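Local coordinates for Lmo0547 protein (Listeria monocytogenes, PDB 4R9N), which probably acts as a sugar-responsive transcriptional regulator of the SorC/DeoR type, this fragment being its putative sugar-binding domain, at residues L34-L37 with A38-A42; T62-K65 with F66-E69; I243-T246 with D247-E251. One frame throughout, in Å; residues are numbered along the deposited sequence.

Overall arrangement
Contacts 1 and 2 each span about two turns of helices 30-49 and 61-69, which lie against each other; the centres of the two contacts are about 8 Å apart. Two polar links tie them: a probable hydrogen bond from K65 NZ to N35 OD1 at 2.8 Å, and the salt bridge from K39 NZ to E69 OE1 at 3.0 Å. Contact 3 closes the strand 242-246, on which helix 30-49 rests: L37 CD1 packs 3.5 Å from V244 CG1. Its centre is about 12 Å from that of contact 1 and about 17 Å from that of contact 2, which it does not touch. Contact 1 therefore bridges the other two in a Rossmann-like fold, consistent with a sugar-binding domain.

Contact 1. Residues L34-L37 with A38-A42; sequences LNFL and AKEAA
L37 O accepts the amide of A41 in the shortest polar bond of this stretch of helix 30-49, 2.8 Å from A41 N to L37 O with an N-H...O angle of 154°. The methyl of the same alanine lies against that oxygen, A41 CB to L37 O being 3.2 Å. The bonds before it run in step: A38 N donates to L34 O, K39 N to N35 O, and E40 N to F36 O at 2.9 Å, giving a continuous i to i+4 series across 34-41. One turn apart, F36 and E40 also meet through their side chains. The F36 ring swings along the helix toward its C-terminal end because CG stands anti to the backbone N (chi1 -179°), and E40 CG settles over one face, displaced toward the rim. This CH-pi contact measures 4.1 Å from E40 CG to the ring centroid, and the nearest ring carbon, F36 CE1, is 3.8 Å from E40 CG. The glutamate chain bends at chi2, and the carboxylate plane stands 45° from the ring, with E40 OE2 4.0 Å from F36 CE1. K39 CB lies against F36 O, but the rest of the lysine leads away toward E69, just as N35 turns its amide oxygen to K65. L37 and A41 instead face V244 of strand 242-246, F36, L37 and E40 also reach V23 of the edge strand 19-23, and L34, A38 and A42 pack on helix 61-69 beside the polar N35 and K39. Between F36 and E40 it is the methylene that meets the ring, so their attraction is probably mostly dispersive, and the carboxylate, at a partly exposed position, probably stays charged.

Contact 2. Residues T62-K65 with F66-E69; sequences TIRK and FANE
T62-K65 and F66-E69 are consecutive turns of helix 61-69, joined by four main-chain bonds of the i to i+4 kind. F66 N donates to T62 O almost straight, at 3.0 Å and 172°, and A67 N to I63 O at 2.9 Å. N68 N to R64 O and E69 N to K65 O, both more bent, carry the pattern on. On one flank the guanidinium of R64 reaches forward along the helix to N68. With CG anti to the backbone N (chi1 175°) and further bends at chi2 and chi3, the chain runs toward the C-terminal end of the helix and crosses the N68 side chain at about a right angle. The amide oxygen then takes two N-H groups: R64 NH1 lies 2.9 Å from N68 OD1, and R64 NE gives a weak second bond, 3.2 Å to N68 OD1. With the oxygen shared between two donors and 28° out of the guanidinium plane, even the stronger bond is bent. The two donors nonetheless probably favour this rotation of the amide. R64 NH1 also passes 3.9 Å from A67 CB, laying the charged group beside a buried methyl. The stronger partner of R64 is D102, which forms a salt bridge with NH2; K65 and E69 send their polar ends to N35 and K39 of helix 30-49. F66 points elsewhere: its CB lies 3.4 Å from I63 O, that oxygen is near the ring plane at the edge, and the ring reaches L221 on the sheet and L45. Helix 61-69, which follows strand 54-57 and precedes the parallel strand 79-82 in the chain, is the connecting helix of a beta-alpha-beta crossover, the repeating element of Rossmann-like folds.

Contact 3. Residues I243-T246 with D247-E251; sequences IVIT and DRMAE
T246 grips the first turn of helix 247-253 twice, making the tight half of this junction. Its hydroxyl oxygen takes the amide of M249, T246 OG1 to M249 N being 3.1 Å with an N-H...O angle of 160°. Its carbonyl takes the next amide, A250 N to T246 O at 2.9 Å. This pair of bonds is an ST motif, with T246 as the N-cap: the hydroxyl supplies an acceptor for the M249 amide, and the carbonyl makes the first regular i to i+4 bond. The hydroxyl can do so because OG1 stands between the backbone N and the carbonyl carbon (chi1 60°), facing the helix start; M249 CB, 3.4 Å from T246 OG1, closes in on the same oxygen. Beside the cap, I245 sends its terminal methyl into the angle between strand and helix. I245 CD1 meets M249 CG at 3.7 Å and A250 CB at 3.8 Å, so one methyl wedges against two consecutive helix residues. M249 is a selenomethionine, and the selenium end of its chain leads away from the strand toward L225. The other side is looser. D247, partly exposed, meets the strand mainly at the backbone; its OD1 takes a weak, strongly bent bond from R248 N, while T25 OG1 is its main partner. R248, deposited in two conformers, turns its guanidinium to the carbonyl of M28. The segment axes are inclined at 99° and pass 5.2 Å apart at their closest, so the chain turns from strand to helix at once, with T246 at the corner. Strand 242-246 runs parallel between 19-23 and 217-221, V244 packs against L37 and A41 of helix 30-49, and A250 rests on L11 of helix 3-15.

Contact 1. Residues L34-L37 with A38-A42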
ATOM      1  N   LEU A  34       9.138  -4.611 -12.304  1.00 28.83           N
ATOM      2  CA  LEU A  34       8.321  -3.625 -11.566  1.00 28.26           C
ATOM      3  C   LEU A  34       7.505  -2.737 -12.479  1.00 25.76           C
ATOM      4  O   LEU A  34       6.311  -2.522 -12.179  1.00 25.16           O
ATOM      5  CB  LEU A  34       9.189  -2.771 -10.643  1.00 31.67           C
ATOM      6  CG  LEU A  34       8.516  -1.649  -9.871  1.00 32.17           C
ATOM      7  CD1 LEU A  34       7.466  -2.205  -8.972  1.00 29.93           C
ATOM      8  CD2 LEU A  34       9.559  -0.910  -9.017  1.00 35.35           C
ATOM      9  N   ASN A  35       8.084  -2.218 -13.566  1.00 25.15           N
ATOM     10  CA  ASN A  35       7.315  -1.418 -14.520  1.00 26.65           C
ATOM     11  C   ASN A  35       6.181  -2.198 -15.239  1.00 26.50           C
ATOM     12  O   ASN A  35       5.088  -1.691 -15.445  1.00 24.88           O
ATOM     13  CB  ASN A  35       8.214  -0.754 -15.572  1.00 30.44           C
ATOM     14  CG  ASN A  35       9.148   0.271 -14.948  1.00 33.14           C
ATOM     15  OD1 ASN A  35       8.727   1.056 -14.105  1.00 36.41           O
ATOM     16  ND2 ASN A  35      10.421   0.216 -15.285  1.00 34.78           N
ATOM     17  N   PHE A  36       6.481  -3.439 -15.600  1.00 25.74           N
ATOM     18  CA  PHE A  36       5.534  -4.292 -16.228  1.00 24.73           C
ATOM     19  C   PHE A  36       4.406  -4.642 -15.233  1.00 21.11           C
ATOM     20  O   PHE A  36       3.219  -4.600 -15.611  1.00 20.82           O
ATOM     21  CB  PHE A  36       6.282  -5.570 -16.682  1.00 26.97           C
ATOM     22  CG  PHE A  36       5.415  -6.555 -17.372  1.00 30.03           C
ATOM     23  CD1 PHE A  36       4.694  -6.202 -18.479  1.00 31.65           C
ATOM     24  CD2 PHE A  36       5.281  -7.827 -16.883  1.00 32.86           C
ATOM     25  CE1 PHE A  36       3.878  -7.121 -19.108  1.00 35.03           C
ATOM     26  CE2 PHE A  36       4.473  -8.755 -17.544  1.00 33.64           C
ATOM     27  CZ  PHE A  36       3.764  -8.388 -18.631  1.00 32.55           C
ATOM     28  N   LEU A  37       4.770  -4.950 -13.988  1.00 20.92           N
ATOM     29  CA  LEU A  37       3.768  -5.195 -12.903  1.00 21.34           C
ATOM     30  C   LEU A  37       2.854  -3.999 -12.746  1.00 20.39           C
ATOM     31  O   LEU A  37       1.633  -4.167 -12.675  1.00 18.33           O
ATOM     32  CB  LEU A  37       4.462  -5.525 -11.613  1.00 23.83           C
ATOM     33  CG  LEU A  37       3.627  -5.784 -10.387  1.00 27.29           C
ATOM     34  CD1 LEU A  37       2.730  -6.989 -10.557  1.00 28.67           C
ATOM     35  CD2 LEU A  37       4.597  -6.053  -9.238  1.00 31.47           C
ATOM     36  N   ALA A  38       3.418  -2.792 -12.758  1.00 18.10           N
ATOM     37  CA  ALA A  38       2.587  -1.586 -12.672  1.00 19.08           C
ATOM     38  C   ALA A  38       1.603  -1.439 -13.810  1.00 18.35           C
ATOM     39  O   ALA A  38       0.420  -1.059 -13.597  1.00 17.21           O
ATOM     40  CB  ALA A  38       3.442  -0.340 -12.513  1.00 19.24           C
ATOM     41  N   LYS A  39       2.075  -1.673 -14.994  1.00 19.09           N
ATOM     42  CA  LYS A  39       1.273  -1.565 -16.183  1.00 20.14           C
ATOM     43  C   LYS A  39       0.126  -2.561 -16.182  1.00 20.37           C
ATOM     44  O   LYS A  39      -1.062  -2.228 -16.469  1.00 17.11           O
ATOM     45  CB  LYS A  39       2.159  -1.854 -17.382  1.00 25.23           C
ATOM     46  CG  LYS A  39       1.488  -1.609 -18.691  1.00 28.76           C
ATOM     47  CD  LYS A  39       2.494  -1.679 -19.833  1.00 35.56           C
ATOM     48  CE  LYS A  39       2.000  -0.861 -21.013  1.00 40.29           C
ATOM     49  NZ  LYS A  39       2.333   0.569 -20.734  1.00 42.79           N
ATOM     50  N   GLU A  40       0.450  -3.788 -15.802  1.00 19.65           N
ATOM     51  CA  GLU A  40      -0.599  -4.828 -15.765  1.00 20.37           C
ATOM     52  C   GLU A  40      -1.548  -4.674 -14.599  1.00 19.76           C
ATOM     53  O   GLU A  40      -2.774  -4.975 -14.765  1.00 18.09           O
ATOM     54  CB  GLU A  40       0.022  -6.204 -15.814  1.00 22.60           C
ATOM     55  CG  GLU A  40       0.706  -6.389 -17.178  1.00 24.81           C
ATOM     56  CD  GLU A  40      -0.266  -6.283 -18.375  1.00 29.57           C
ATOM     57  OE1 GLU A  40      -1.409  -6.741 -18.261  1.00 29.68           O
ATOM     58  OE2 GLU A  40       0.108  -5.692 -19.420  1.00 34.21           O
ATOM     59  N   ALA A  41      -1.044  -4.141 -13.479  1.00 16.58           N
ATOM     60  CA  ALA A  41      -1.895  -3.818 -12.372  1.00 17.22           C
ATOM     61  C   ALA A  41      -2.866  -2.742 -12.735  1.00 16.61           C
ATOM     62  O   ALA A  41      -4.053  -2.850 -12.370  1.00 16.60           O
ATOM     63  CB  ALA A  41      -1.112  -3.430 -11.139  1.00 16.84           C
ATOM     64  N   ALA A  42      -2.396  -1.713 -13.437  1.00 15.29           N
ATOM     65  CA  ALA A  42      -3.296  -0.663 -13.830  1.00 16.63           C
ATOM     66  C   ALA A  42      -4.425  -1.217 -14.714  1.00 17.15           C
ATOM     67  O   ALA A  42      -5.603  -0.853 -14.552  1.00 18.33           O
ATOM     68  CB  ALA A  42      -2.561   0.429 -14.518  1.00 16.85           C
TER

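Contact 2. Residues T62-K65 with F66-E69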
ATOM      1  N   THR A  62       5.974   2.065  -5.900  1.00 19.16           N
ATOM      2  CA  THR A  62       5.192   1.126  -6.654  1.00 19.74           C
ATOM      3  C   THR A  62       3.781   1.679  -7.030  1.00 17.56           C
ATOM      4  O   THR A  62       3.297   1.602  -8.179  1.00 17.50           O
ATOM      5  CB  THR A  62       5.066  -0.206  -5.870  1.00 22.08           C
ATOM      6  OG1 THR A  62       6.373  -0.768  -5.604  1.00 24.62           O
ATOM      7  CG2 THR A  62       4.337  -1.151  -6.655  1.00 24.36           C
ATOM      8  N   ILE A  63       3.137   2.269  -6.067  1.00 17.34           N
ATOM      9  CA  ILE A  63       1.854   2.944  -6.332  1.00 18.23           C
ATOM     10  C   ILE A  63       2.011   4.147  -7.306  1.00 16.04           C
ATOM     11  O   ILE A  63       1.127   4.384  -8.109  1.00 16.72           O
ATOM     12  CB  ILE A  63       1.212   3.338  -5.014  1.00 18.29           C
ATOM     13  CG1 ILE A  63       0.805   2.025  -4.291  1.00 20.39           C
ATOM     14  CG2 ILE A  63      -0.061   4.151  -5.236  1.00 18.85           C
ATOM     15  CD1 ILE A  63       0.511   2.279  -2.890  1.00 23.31           C
ATOM     16  N   ARG A  64       3.108   4.901  -7.189  1.00 17.41           N
ATOM     17  CA  ARG A  64       3.379   5.983  -8.155  1.00 18.50           C
ATOM     18  C   ARG A  64       3.426   5.435  -9.609  1.00 18.54           C
ATOM     19  O   ARG A  64       2.797   5.969 -10.521  1.00 17.54           O
ATOM     20  CB  ARG A  64       4.623   6.726  -7.761  1.00 19.96           C
ATOM     21  CG  ARG A  64       5.032   7.768  -8.778  1.00 22.49           C
ATOM     22  CD  ARG A  64       4.156   8.991  -8.554  1.00 25.93           C
ATOM     23  NE  ARG A  64       3.119   9.051  -9.513  1.00 25.60           N
ATOM     24  CZ  ARG A  64       2.203   9.996  -9.591  1.00 24.79           C
ATOM     25  NH1 ARG A  64       1.370   9.926 -10.618  1.00 26.41           N
ATOM     26  NH2 ARG A  64       2.105  10.960  -8.671  1.00 24.20           N
ATOM     27  N   LYS A  65       4.150   4.330  -9.812  1.00 19.99           N
ATOM     28  CA  LYS A  65       4.174   3.683 -11.099  1.00 20.22           C
ATOM     29  C   LYS A  65       2.777   3.228 -11.581  1.00 17.55           C
ATOM     30  O   LYS A  65       2.391   3.422 -12.736  1.00 17.14           O
ATOM     31  CB  LYS A  65       5.195   2.530 -11.077  1.00 22.24           C
ATOM     32  CG  LYS A  65       6.637   3.014 -11.092  1.00 25.26           C
ATOM     33  CD  LYS A  65       7.650   1.899 -10.847  1.00 28.34           C
ATOM     34  CE  LYS A  65       9.102   2.436 -10.855  1.00 31.08           C
ATOM     35  NZ  LYS A  65       9.438   3.002 -12.197  1.00 31.53           N
ATOM     36  N   PHE A  66       2.042   2.584 -10.698  1.00 16.19           N
ATOM     37  CA  PHE A  66       0.640   2.205 -10.968  1.00 16.81           C
ATOM     38  C   PHE A  66      -0.138   3.390 -11.457  1.00 15.68           C
ATOM     39  O   PHE A  66      -0.850   3.338 -12.461  1.00 16.39           O
ATOM     40  CB  PHE A  66       0.039   1.602  -9.708  1.00 15.99           C
ATOM     41  CG  PHE A  66      -1.445   1.450  -9.722  1.00 16.77           C
ATOM     42  CD1 PHE A  66      -2.057   0.380 -10.369  1.00 18.92           C
ATOM     43  CD2 PHE A  66      -2.240   2.361  -9.058  1.00 16.90           C
ATOM     44  CE1 PHE A  66      -3.433   0.236 -10.333  1.00 18.54           C
ATOM     45  CE2 PHE A  66      -3.603   2.221  -9.039  1.00 18.93           C
ATOM     46  CZ  PHE A  66      -4.193   1.155  -9.697  1.00 17.44           C
ATOM     47  N   ALA A  67      -0.050   4.474 -10.718  1.00 14.89           N
ATOM     48  CA  ALA A  67      -0.782   5.692 -11.122  1.00 15.93           C
ATOM     49  C   ALA A  67      -0.344   6.268 -12.468  1.00 17.38           C
ATOM     50  O   ALA A  67      -1.152   6.720 -13.235  1.00 19.25           O
ATOM     51  CB  ALA A  67      -0.722   6.731 -10.008  1.00 15.84           C
ATOM     52  N   ASN A  68       0.939   6.213 -12.791  1.00 18.54           N
ATOM     53  CA  ASN A  68       1.419   6.723 -14.035  1.00 21.79           C
ATOM     54  C   ASN A  68       0.846   5.876 -15.167  1.00 21.66           C
ATOM     55  O   ASN A  68       0.587   6.419 -16.260  1.00 20.53           O
ATOM     56  CB  ASN A  68       2.984   6.644 -14.070  1.00 21.84           C
ATOM     57  CG  ASN A  68       3.654   7.682 -13.166  1.00 24.11           C
ATOM     58  OD1 ASN A  68       3.039   8.606 -12.647  1.00 25.21           O
ATOM     59  ND2 ASN A  68       4.928   7.504 -12.964  1.00 27.02           N
ATOM     60  N   GLU A  69       0.717   4.555 -14.915  1.00 19.53           N
ATOM     61  CA  GLU A  69       0.246   3.631 -15.957  1.00 19.77           C
ATOM     62  C   GLU A  69      -1.283   3.605 -16.094  1.00 19.15           C
ATOM     63  O   GLU A  69      -1.840   3.006 -17.037  1.00 19.47           O
ATOM     64  CB  GLU A  69       0.743   2.206 -15.686  1.00 21.61           C
ATOM     65  CG  GLU A  69       2.268   2.035 -15.726  1.00 23.01           C
ATOM     66  CD  GLU A  69       2.826   2.015 -17.124  1.00 27.41           C
ATOM     67  OE1 GLU A  69       2.071   2.046 -18.130  1.00 30.24           O
ATOM     68  OE2 GLU A  69       4.059   1.981 -17.188  1.00 31.58           O
TER

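Contact 3. Residues I243-T246 with D247-E251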
ATOM      1  N   ILE A 243      -3.676  -9.763  -4.242  1.00 20.18           N
ATOM      2  CA  ILE A 243      -2.285  -9.423  -4.550  0.70 22.67           C
ATOM      3  C   ILE A 243      -2.032  -9.403  -6.010  1.00 22.29           C
ATOM      4  O   ILE A 243      -2.621 -10.226  -6.790  1.00 23.91           O
ATOM      5  CB  ILE A 243      -1.256 -10.381  -3.921  0.70 25.11           C
ATOM      6  CG1 ILE A 243      -1.483 -11.839  -4.284  0.70 27.38           C
ATOM      7  CG2 ILE A 243      -1.215 -10.211  -2.418  0.70 24.95           C
ATOM      8  CD1 ILE A 243      -0.277 -12.664  -3.875  0.70 29.88           C
ATOM      9  N   VAL A 244      -1.191  -8.469  -6.430  1.00 21.93           N
ATOM     10  CA  VAL A 244      -0.710  -8.374  -7.787  1.00 22.31           C
ATOM     11  C   VAL A 244       0.797  -8.489  -7.655  1.00 24.06           C
ATOM     12  O   VAL A 244       1.451  -7.621  -7.033  1.00 21.51           O
ATOM     13  CB  VAL A 244      -1.078  -7.044  -8.490  1.00 23.37           C
ATOM     14  CG1 VAL A 244      -0.692  -7.120  -9.935  1.00 26.55           C
ATOM     15  CG2 VAL A 244      -2.588  -6.808  -8.393  1.00 26.02           C
ATOM     16  N   ILE A 245       1.328  -9.598  -8.170  1.00 23.37           N
ATOM     17  CA  ILE A 245       2.748  -9.902  -8.111  1.00 23.43           C
ATOM     18  C   ILE A 245       3.230 -10.627  -9.344  1.00 23.87           C
ATOM     19  O   ILE A 245       2.425 -11.102 -10.153  1.00 24.12           O
ATOM     20  CB  ILE A 245       3.161 -10.722  -6.873  1.00 25.83           C
ATOM     21  CG1 ILE A 245       2.480 -12.076  -6.873  1.00 27.11           C
ATOM     22  CG2 ILE A 245       2.907  -9.932  -5.571  1.00 26.45           C
ATOM     23  CD1 ILE A 245       3.039 -12.978  -5.759  1.00 29.00           C
ATOM     24  N   THR A 246       4.542 -10.718  -9.460  1.00 24.81           N
ATOM     25  CA  THR A 246       5.179 -11.357 -10.576  1.00 25.62           C
ATOM     26  C   THR A 246       5.185 -12.859 -10.345  1.00 25.85           C
ATOM     27  O   THR A 246       5.040 -13.343  -9.227  1.00 23.83           O
ATOM     28  CB  THR A 246       6.647 -10.926 -10.777  1.00 27.53           C
ATOM     29  OG1 THR A 246       7.420 -11.228  -9.637  1.00 29.89           O
ATOM     30  CG2 THR A 246       6.776  -9.462 -11.138  1.00 28.90           C
ATOM     31  N   ASP A 247       5.380 -13.602 -11.394  1.00 28.80           N
ATOM     32  CA  ASP A 247       5.497 -15.071 -11.222  1.00 31.00           C
ATOM     33  C   ASP A 247       6.751 -15.482 -10.483  1.00 31.94           C
ATOM     34  O   ASP A 247       6.750 -16.486  -9.749  1.00 33.12           O
ATOM     35  CB  ASP A 247       5.364 -15.816 -12.577  1.00 32.31           C
ATOM     36  CG  ASP A 247       6.303 -15.324 -13.616  1.00 34.72           C
ATOM     37  OD1 ASP A 247       7.142 -14.408 -13.337  1.00 36.31           O
ATOM     38  OD2 ASP A 247       6.191 -15.883 -14.762  1.00 38.71           O
ATOM     39  N   ARG A 248       7.821 -14.710 -10.659  1.00 33.72           N
ATOM     40  CA  ARG A 248       9.063 -14.912  -9.889  0.60 34.07           C
ATOM     41  C   ARG A 248       8.829 -14.766  -8.365  1.00 33.46           C
ATOM     42  O   ARG A 248       9.300 -15.590  -7.569  1.00 32.20           O
ATOM     43  CB  ARG A 248      10.118 -13.924 -10.380  0.60 35.23           C
ATOM     44  CG  ARG A 248      11.573 -14.344 -10.215  0.60 38.68           C
ATOM     45  CD  ARG A 248      12.406 -13.872 -11.407  0.60 39.32           C
ATOM     46  NE  ARG A 248      12.135 -12.475 -11.760  0.60 38.57           N
ATOM     47  CZ  ARG A 248      12.449 -11.896 -12.921  0.60 38.34           C
ATOM     48  NH1 ARG A 248      12.153 -10.624 -13.115  0.60 39.14           N
ATOM     49  NH2 ARG A 248      13.071 -12.558 -13.869  0.60 39.36           N
HETATM   50  N   MSE A 249       8.088 -13.723  -7.963  1.00 30.39           N
HETATM   51  CA  MSE A 249       7.759 -13.517  -6.566  1.00 31.79           C
HETATM   52  C   MSE A 249       6.825 -14.606  -6.116  1.00 30.95           C
HETATM   53  O   MSE A 249       6.947 -15.079  -5.005  1.00 30.95           O
HETATM   54  CB  MSE A 249       7.035 -12.192  -6.352  1.00 31.32           C
HETATM   55  CG  MSE A 249       6.553 -11.986  -4.928  1.00 36.19           C
HETATM   56 SE   MSE A 249       8.053 -11.638  -3.671  0.65 43.93          SE
HETATM   57  CE  MSE A 249       9.071 -10.638  -5.010  1.00 40.31           C
ATOM     58  N   ALA A 250       5.853 -14.970  -6.947  1.00 29.61           N
ATOM     59  CA  ALA A 250       4.931 -16.042  -6.570  1.00 29.43           C
ATOM     60  C   ALA A 250       5.671 -17.373  -6.264  1.00 32.72           C
ATOM     61  O   ALA A 250       5.353 -18.054  -5.276  1.00 32.74           O
ATOM     62  CB  ALA A 250       3.891 -16.227  -7.623  1.00 29.76           C
ATOM     63  N   GLU A 251       6.656 -17.721  -7.075  1.00 35.42           N
ATOM     64  CA  GLU A 251       7.385 -18.985  -6.891  1.00 39.24           C
ATOM     65  C   GLU A 251       8.105 -18.981  -5.567  1.00 41.39           C
ATOM     66  O   GLU A 251       8.131 -19.983  -4.842  1.00 40.67           O
ATOM     67  CB  GLU A 251       8.361 -19.225  -8.048  1.00 45.28           C
ATOM     68  CG  GLU A 251       7.649 -19.617  -9.345  1.00 48.58           C
ATOM     69  CD  GLU A 251       8.457 -19.362 -10.621  1.00 56.97           C
ATOM     70  OE1 GLU A 251       9.641 -18.959 -10.540  1.00 64.61           O
ATOM     71  OE2 GLU A 251       7.904 -19.565 -11.732  1.00 61.80           O
TER